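Long-range contact in particle-associated lyase (Acinetobacter bacteriophage AP22, PDB 4Y9V), which probably degrades the capsular polysaccharide of Acinetobacter baumannii as a trimeric tailspike lyase of the phage particle: residues T124-D129 against E199-L204. Sequence-based numbering, arbitrary orientation.
Sequences TTLASD and ENIVIL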
loop_
_atom_site.group_PDB
_atom_site.type_symbol
_atom_site.label_atom_id
_atom_site.label_comp_id
_atom_site.label_asym_id
_atom_site.label_seq_id
_atom_site.Cartn_x
_atom_site.Cartn_y
_atom_site.Cartn_z
ATOM N N THR A 124 -1.642 1.621 40.631
ATOM C CA THR A 124 -0.277 1.501 41.134
ATOM C C THR A 124 0.626 2.498 40.419
ATOM O O THR A 124 0.156 3.416 39.735
ATOM C CB THR A 124 0.174 0.031 41.094
ATOM O OG1 THR A 124 1.396 -0.134 41.808
ATOM C CG2 THR A 124 0.373 -0.516 39.705
ATOM N N THR A 125 1.923 2.306 40.582
ATOM C CA THR A 125 2.981 3.119 39.998
ATOM C C THR A 125 4.021 2.172 39.394
ATOM O O THR A 125 4.119 0.989 39.751
ATOM C CB THR A 125 3.630 4.074 40.993
ATOM O OG1 THR A 125 4.175 3.319 42.066
ATOM C CG2 THR A 125 2.660 5.130 41.480
ATOM N N LEU A 126 4.804 2.757 38.464
ATOM C CA LEU A 126 5.896 1.983 37.839
ATOM C C LEU A 126 7.036 1.796 38.782
ATOM O O LEU A 126 7.487 2.739 39.413
ATOM C CB LEU A 126 6.347 2.789 36.616
ATOM C CG LEU A 126 7.455 2.168 35.795
ATOM C CD1 LEU A 126 7.052 0.821 35.213
ATOM C CD2 LEU A 126 7.946 3.129 34.719
ATOM N N ALA A 127 7.592 0.567 38.807
ATOM C CA ALA A 127 8.646 0.186 39.725
ATOM C C ALA A 127 9.907 -0.381 39.028
ATOM O O ALA A 127 10.820 -0.769 39.716
ATOM C CB ALA A 127 8.176 -0.799 40.796
ATOM N N SER A 128 9.952 -0.376 37.694
ATOM C CA SER A 128 11.192 -0.657 36.966
ATOM C C SER A 128 11.237 0.264 35.757
ATOM O O SER A 128 10.198 0.757 35.290
ATOM C CB SER A 128 11.288 -2.079 36.489
ATOM O OG SER A 128 10.206 -2.450 35.642
ATOM N N ASP A 129 12.410 0.431 35.183
ATOM C CA ASP A 129 12.557 1.285 34.024
ATOM C C ASP A 129 12.114 0.516 32.759
ATOM O O ASP A 129 12.426 -0.667 32.583
ATOM C CB ASP A 129 13.993 1.737 33.903
ATOM C CG ASP A 129 14.472 2.647 35.037
ATOM O OD1 ASP A 129 13.661 3.271 35.716
ATOM O OD2 ASP A 129 15.703 2.750 35.192
ATOM N N GLU A 199 10.439 8.927 37.513
ATOM C CA GLU A 199 9.505 9.845 36.918
ATOM C C GLU A 199 8.112 9.650 37.574
ATOM O O GLU A 199 7.861 8.659 38.255
ATOM C CB GLU A 199 9.410 9.664 35.380
ATOM C CG GLU A 199 10.716 10.128 34.681
ATOM C CD GLU A 199 10.824 9.685 33.249
ATOM O OE1 GLU A 199 10.121 8.770 32.820
ATOM O OE2 GLU A 199 11.672 10.280 32.538
ATOM N N ASN A 200 7.186 10.586 37.337
ATOM C CA ASN A 200 5.831 10.499 37.825
ATOM C C ASN A 200 4.974 9.636 36.882
ATOM O O ASN A 200 4.239 10.147 36.063
ATOM C CB ASN A 200 5.188 11.854 38.003
ATOM C CG ASN A 200 5.693 12.525 39.241
ATOM O OD1 ASN A 200 5.666 11.894 40.320
ATOM N ND2 ASN A 200 6.103 13.759 39.156
ATOM N N ILE A 201 5.206 8.320 36.971
ATOM C CA ILE A 201 4.546 7.340 36.104
ATOM C C ILE A 201 3.517 6.565 36.876
ATOM O O ILE A 201 3.826 5.800 37.801
ATOM C CB ILE A 201 5.544 6.359 35.466
ATOM C CG1 ILE A 201 6.761 7.008 34.855
ATOM C CG2 ILE A 201 4.795 5.477 34.454
ATOM C CD1 ILE A 201 6.458 8.023 33.761
ATOM N N VAL A 202 2.247 6.763 36.550
ATOM C CA VAL A 202 1.136 6.092 37.174
ATOM C C VAL A 202 0.676 4.965 36.246
ATOM O O VAL A 202 0.858 5.007 35.027
ATOM C CB VAL A 202 -0.017 7.033 37.539
ATOM C CG1 VAL A 202 0.524 8.157 38.437
ATOM C CG2 VAL A 202 -0.711 7.605 36.326
ATOM N N ILE A 203 0.043 3.952 36.867
ATOM C CA ILE A 203 -0.527 2.815 36.170
ATOM C C ILE A 203 -2.046 2.816 36.444
ATOM O O ILE A 203 -2.460 2.712 37.602
ATOM C CB ILE A 203 0.090 1.491 36.615
ATOM C CG1 ILE A 203 1.621 1.472 36.515
ATOM C CG2 ILE A 203 -0.529 0.322 35.864
ATOM C CD1 ILE A 203 2.177 1.656 35.109
ATOM N N LEU A 204 -2.819 2.965 35.391
ATOM C CA LEU A 204 -4.263 2.952 35.446
ATOM C C LEU A 204 -4.782 1.604 34.948
ATOM O O LEU A 204 -4.165 0.988 34.087
ATOM C CB LEU A 204 -4.896 4.048 34.599
ATOM C CG LEU A 204 -4.222 5.423 34.658
ATOM C CD1 LEU A 204 -4.901 6.402 33.711
ATOM C CD2 LEU A 204 -4.195 5.971 36.092
#
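T124 meets I203 through its methyl: the hydroxyl OG1 stands anti to the backbone N (chi1 -169°), which puts CG2 between N and the carbonyl carbon, where it rests 3.7 Å from I203 CB. The two side chains run side by side in the same direction. In I203 the first torsion sets CG1 anti to its own carbonyl carbon, and from there I203 CG1 lies against the peptide joining T125 to L126, 3.8 Å from T125 C and almost as close to L126 N. Next along, L126 lies alongside I201, with L126 CB 3.8 Å from I201 CG2 and L126 CD2 nearly as near to that same methyl. The backbones form an antiparallel pairing at the end of strand 113-125, where it meets the start of strand 201-207 in the Ig-like domain that juts from the pectin lyase-like beta-helix. T124 and I203 are a hydrogen-bonded pair: I203 N gives a bond of 2.9 Å to T124 O, with the donor well above the carbonyl plane, while the return bond from T124 N to I203 O is weak at 3.3 Å. T125 and V202 follow as a non-hydrogen-bonded pair, their side chains on the face opposite T124 and I203. Strand 113-125 ends at T125, yet L126 N still donates to I201 O, which belongs to strand 201-207, at 3.3 Å, and T125 CA sits 3.6 Å from that oxygen in a CA-H...O contact. F138 touches both L126 and I203, and I154 of strand 151-156 packs on I201 and I203, whereas N200, centre of an inverse gamma turn, leads into the strand and ties its ND2 to D158.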